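Local coordinates for protein RBSTP2229 gene product (Geobacillus stearothermophilus, PDB 1T6A) that is of unknown function, a member of the DUF1885 family that combines two helices with a four-stranded antiparallel sheet and a small two-stranded one, at residues A[46-51]-A[92-97]; A[56-61]-A[68-73]. All blocks are in the same frame, centred on the assembly; numbering follows the deposited sequence.

Contact 1: residues A[46-51]-A[92-97]; sequences FPYTVR and HGDKGK
A single buried hydrogen bond, Tyr48 OH to Asp94 OD1 at 2.8 Å, ties the start of strand 48-53 to the first turn of helix 92-109. The tyrosine gives the proton, and OD1 receives it on its anti lone pair, turned away from OD2. Ring and carboxylate planes lie 31° apart. OD1 sits at the ring edge, close to the ring plane. Chi1 (-71°) sets Asp94 CG beside the backbone N; OD1 is its side-chain atom nearest the tyrosine hydroxyl. OD2 takes hydrogen bonds from the backbone N atoms of Lys67, Gly68 and Thr91. The carboxylate is thus gripped from both oxygens, and these N-H groups probably help to stabilise its negative charge. The contact packs the helix against the start of the edge strand of the antiparallel sheet, where Pro47 centres an inverse gamma turn between helix 16-45 and the strand. The axes of strand and helix stay 13.1 Å apart, and side chains bridge the gap. Lys97 CB lies 3.5 Å from Tyr48 OH, also at the ring edge. The lysine chain bends at chi2 (-67°), turning CD toward the proline ring, and CE packs 3.8 Å from Pro47 CD. Tyr66 touches Pro47, Asp94 and Lys97.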
# COMPACT_ATOMS: atom_id res chain seq x y z
N PHE A 46 3.67 -0.93 -1.26
CA PHE A 46 4.08 -1.70 -2.45
C PHE A 46 5.19 -1.00 -3.19
O PHE A 46 4.98 -0.42 -4.28
CB PHE A 46 2.89 -1.93 -3.37
CG PHE A 46 3.11 -3.02 -4.38
CD1 PHE A 46 3.00 -4.35 -4.01
CD2 PHE A 46 3.42 -2.71 -5.70
CE1 PHE A 46 3.21 -5.38 -4.96
CE2 PHE A 46 3.63 -3.72 -6.64
CZ PHE A 46 3.52 -5.05 -6.27
N PRO A 47 6.38 -1.05 -2.62
CA PRO A 47 7.55 -0.36 -3.20
C PRO A 47 8.23 -1.20 -4.30
O PRO A 47 9.42 -1.43 -4.26
CB PRO A 47 8.46 -0.20 -1.99
CG PRO A 47 8.18 -1.43 -1.18
CD PRO A 47 6.73 -1.77 -1.38
N TYR A 48 7.47 -1.64 -5.27
CA TYR A 48 8.00 -2.47 -6.33
C TYR A 48 7.45 -2.04 -7.67
O TYR A 48 6.35 -1.51 -7.75
CB TYR A 48 7.63 -3.94 -6.10
CG TYR A 48 8.17 -4.49 -4.81
CD1 TYR A 48 9.51 -4.84 -4.68
CD2 TYR A 48 7.34 -4.65 -3.70
CE1 TYR A 48 10.02 -5.35 -3.49
CE2 TYR A 48 7.85 -5.15 -2.50
CZ TYR A 48 9.17 -5.50 -2.41
OH TYR A 48 9.66 -5.99 -1.24
N THR A 49 8.23 -2.28 -8.71
CA THR A 49 7.78 -2.22 -10.10
C THR A 49 7.67 -3.66 -10.61
O THR A 49 8.57 -4.45 -10.38
CB THR A 49 8.84 -1.47 -10.94
OG1 THR A 49 9.02 -0.14 -10.42
CG2 THR A 49 8.36 -1.28 -12.37
N VAL A 50 6.58 -3.98 -11.30
CA VAL A 50 6.32 -5.33 -11.79
C VAL A 50 6.67 -5.48 -13.29
O VAL A 50 6.23 -4.69 -14.13
CB VAL A 50 4.83 -5.69 -11.60
CG1 VAL A 50 4.51 -7.08 -12.17
CG2 VAL A 50 4.45 -5.64 -10.14
N ARG A 51 7.47 -6.50 -13.60
CA ARG A 51 7.66 -6.95 -14.99
C ARG A 51 7.49 -8.48 -15.11
O ARG A 51 7.67 -9.23 -14.15
CB ARG A 51 9.03 -6.48 -15.50
CG ARG A 51 9.97 -7.58 -16.03
CD ARG A 51 11.44 -7.17 -16.11
NE ARG A 51 12.33 -8.33 -16.28
CZ ARG A 51 13.31 -8.69 -15.44
NH1 ARG A 51 13.57 -8.00 -14.33
NH2 ARG A 51 14.04 -9.76 -15.73
N HIS A 92 15.50 -7.12 4.76
CA HIS A 92 14.52 -7.13 5.84
C HIS A 92 13.17 -6.69 5.30
O HIS A 92 12.16 -7.33 5.56
CB HIS A 92 15.01 -6.23 6.99
CG HIS A 92 14.01 -6.00 8.08
ND1 HIS A 92 13.77 -6.91 9.08
CD2 HIS A 92 13.19 -4.95 8.33
CE1 HIS A 92 12.84 -6.44 9.90
NE2 HIS A 92 12.48 -5.25 9.47
N GLY A 93 13.17 -5.60 4.53
CA GLY A 93 11.95 -5.05 3.96
C GLY A 93 11.24 -6.00 3.02
O GLY A 93 10.03 -6.19 3.12
N ASP A 94 11.99 -6.61 2.10
CA ASP A 94 11.47 -7.57 1.14
C ASP A 94 10.78 -8.74 1.84
O ASP A 94 9.75 -9.19 1.39
CB ASP A 94 12.58 -8.18 0.29
CG ASP A 94 13.19 -7.20 -0.71
OD1 ASP A 94 12.48 -6.32 -1.27
OD2 ASP A 94 14.39 -7.30 -1.02
N LYS A 95 11.37 -9.24 2.93
CA LYS A 95 10.82 -10.38 3.63
C LYS A 95 9.44 -10.03 4.18
O LYS A 95 8.49 -10.80 4.02
CB LYS A 95 11.72 -10.83 4.78
CG LYS A 95 13.03 -11.50 4.34
CD LYS A 95 13.91 -11.84 5.56
CE LYS A 95 15.35 -12.19 5.19
NZ LYS A 95 15.93 -11.22 4.21
N GLY A 96 9.34 -8.89 4.84
CA GLY A 96 8.08 -8.39 5.35
C GLY A 96 7.04 -8.21 4.26
O GLY A 96 5.90 -8.63 4.42
N LYS A 97 7.43 -7.60 3.14
CA LYS A 97 6.47 -7.39 2.07
C LYS A 97 6.00 -8.71 1.48
O LYS A 97 4.81 -8.87 1.21
CB LYS A 97 7.03 -6.49 0.98
CG LYS A 97 7.34 -5.08 1.45
CD LYS A 97 6.07 -4.33 1.81
CE LYS A 97 6.39 -2.92 2.21
NZ LYS A 97 6.77 -2.87 3.59

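Contact 2: residues A[56-61]-A[68-73]; sequences VLYLQG and GMAISV
Leu59, Met69 (a selenomethionine) and Ile71 meet on one face of a beta hairpin, formed by strands 56-61 and 68-76 of the four-stranded antiparallel sheet. Leu59 CD2 lies 4.0 Å from Met69 CG, and the two side chains cross obliquely. The other methyl, Leu59 CD1, meets Ile71 CD1 at 4.1 Å. The leucine thus uses one branch for each neighbour on the facing strand. Met69 CG stands between its backbone N and carbonyl carbon (chi1 71°), which brings CG beside Leu59; the chain runs straight at chi2 and bends at chi3. Leu57 lies on the same face and sets its CB opposite that of Ile71. Helix 92-109 covers part of this face, with Ala98 against Met69 and Phe101 against Ile71.

Tyr58 and Ala70 point to the other face. Ala70 CB approaches the tyrosine ring obliquely, 3.9 Å from CE1. Val56 CG1 lies over one face of that ring, offset toward the rim, and also packs against Ala70 CB. Its CG2 reaches Ser72 CB at 4.2 Å.

Two hydrogen-bonded pairs, Leu57 with Ile71 and Leu59 with Met69, hold the strands together. Each is closed by two backbone bonds. Gly68 faces Gln60 as a non-hydrogen-bonded pair. At its backbone angles (phi 148°) a CB would be jammed against the carbonyl O of Lys67, and it would also clash with Leu59 O. The carbonyl of Leu59 serves the longest of the four bonds. Met69 N reaches its oxygen at 3.1 Å, tilted 18° from the carbonyl plane, while Gly68 CA lies 3.1 Å from the same oxygen.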
# COMPACT_ATOMS: atom_id res chain seq x y z
N VAL A 56 7.31 -15.63 -15.44
CA VAL A 56 7.65 -15.33 -14.05
C VAL A 56 7.48 -13.81 -13.84
O VAL A 56 7.96 -12.98 -14.64
CB VAL A 56 9.10 -15.73 -13.74
CG1 VAL A 56 9.49 -15.33 -12.33
CG2 VAL A 56 9.31 -17.26 -13.92
N LEU A 57 6.81 -13.43 -12.76
CA LEU A 57 6.69 -12.01 -12.40
C LEU A 57 7.84 -11.55 -11.53
O LEU A 57 8.07 -12.13 -10.47
CB LEU A 57 5.37 -11.78 -11.67
CG LEU A 57 4.14 -11.88 -12.57
CD1 LEU A 57 2.88 -12.06 -11.75
CD2 LEU A 57 4.00 -10.66 -13.49
N TYR A 58 8.59 -10.55 -11.96
CA TYR A 58 9.68 -10.01 -11.17
C TYR A 58 9.30 -8.66 -10.60
O TYR A 58 8.90 -7.75 -11.32
CB TYR A 58 10.98 -9.88 -11.98
CG TYR A 58 11.52 -11.20 -12.43
CD1 TYR A 58 12.37 -11.94 -11.62
CD2 TYR A 58 11.14 -11.74 -13.65
CE1 TYR A 58 12.85 -13.19 -12.03
CE2 TYR A 58 11.61 -12.98 -14.07
CZ TYR A 58 12.45 -13.70 -13.25
OH TYR A 58 12.89 -14.92 -13.68
N LEU A 59 9.38 -8.56 -9.28
CA LEU A 59 9.19 -7.30 -8.57
C LEU A 59 10.56 -6.70 -8.32
O LEU A 59 11.41 -7.34 -7.70
CB LEU A 59 8.44 -7.52 -7.26
CG LEU A 59 6.91 -7.65 -7.35
CD1 LEU A 59 6.49 -8.77 -8.25
CD2 LEU A 59 6.30 -7.84 -5.96
N GLN A 60 10.78 -5.48 -8.79
CA GLN A 60 12.02 -4.75 -8.56
C GLN A 60 11.79 -3.67 -7.50
O GLN A 60 10.92 -2.82 -7.64
CB GLN A 60 12.55 -4.12 -9.87
CG GLN A 60 13.86 -3.32 -9.71
CD GLN A 60 14.30 -2.62 -11.01
OE1 GLN A 60 13.68 -1.63 -11.44
NE2 GLN A 60 15.36 -3.12 -11.63
N GLY A 61 12.60 -3.70 -6.44
CA GLY A 61 12.38 -2.85 -5.30
C GLY A 61 12.84 -1.42 -5.50
O GLY A 61 13.91 -1.18 -6.06
N GLY A 68 13.89 -7.00 -4.17
CA GLY A 68 12.84 -7.56 -4.98
C GLY A 68 12.49 -9.01 -4.66
O GLY A 68 12.99 -9.61 -3.70
N MSE A 69 11.62 -9.57 -5.49
CA MSE A 69 11.24 -10.97 -5.40
C MSE A 69 10.67 -11.44 -6.74
O MSE A 69 10.43 -10.63 -7.64
CB MSE A 69 10.20 -11.16 -4.28
CG MSE A 69 8.82 -10.59 -4.59
SE MSE A 69 7.62 -10.47 -3.03
CE MSE A 69 8.44 -8.92 -2.14
N ALA A 70 10.42 -12.74 -6.83
CA ALA A 70 9.99 -13.38 -8.06
C ALA A 70 8.80 -14.27 -7.75
O ALA A 70 8.85 -15.07 -6.81
CB ALA A 70 11.15 -14.21 -8.63
N ILE A 71 7.74 -14.12 -8.53
CA ILE A 71 6.50 -14.85 -8.30
C ILE A 71 6.16 -15.65 -9.54
O ILE A 71 6.15 -15.12 -10.64
CB ILE A 71 5.34 -13.86 -7.96
CG1 ILE A 71 5.77 -12.91 -6.83
CG2 ILE A 71 4.10 -14.62 -7.59
CD1 ILE A 71 4.70 -11.91 -6.39
N SER A 72 5.85 -16.93 -9.34
CA SER A 72 5.55 -17.85 -10.42
C SER A 72 4.49 -18.85 -10.02
O SER A 72 4.13 -18.98 -8.83
CB SER A 72 6.82 -18.58 -10.85
OG SER A 72 7.46 -19.20 -9.74
N VAL A 73 3.96 -19.54 -11.03
CA VAL A 73 3.01 -20.60 -10.83
C VAL A 73 3.72 -21.94 -11.03
O VAL A 73 4.50 -22.09 -11.95
CB VAL A 73 1.83 -20.49 -11.79
CG1 VAL A 73 0.85 -21.63 -11.58
CG2 VAL A 73 1.16 -19.13 -11.65

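Overall arrangement
Contact 2 is nested inside the chain loop closed by contact 1, and their centres lie 9 Å apart. The order along the chain is 46-51, 56-61, 68-73 and 92-97. Strands 48-53, 56-61 and 68-76 are successive neighbours in one antiparallel sheet, with 48-53 at its edge. Probable backbone hydrogen bonds from Gln60 N to Thr49 O and from Tyr58 N to Arg51 O join the two contacts. Side chains join them too: Met69 CE lies 3.3 Å from Tyr48 OH. Asp94 links the helix to both contacts through its two oxygens. Helix 92-109 packs on strands 48-53 and 68-76. Sheet and helix form one packed unit, and the long helix 16-45 extends away from it.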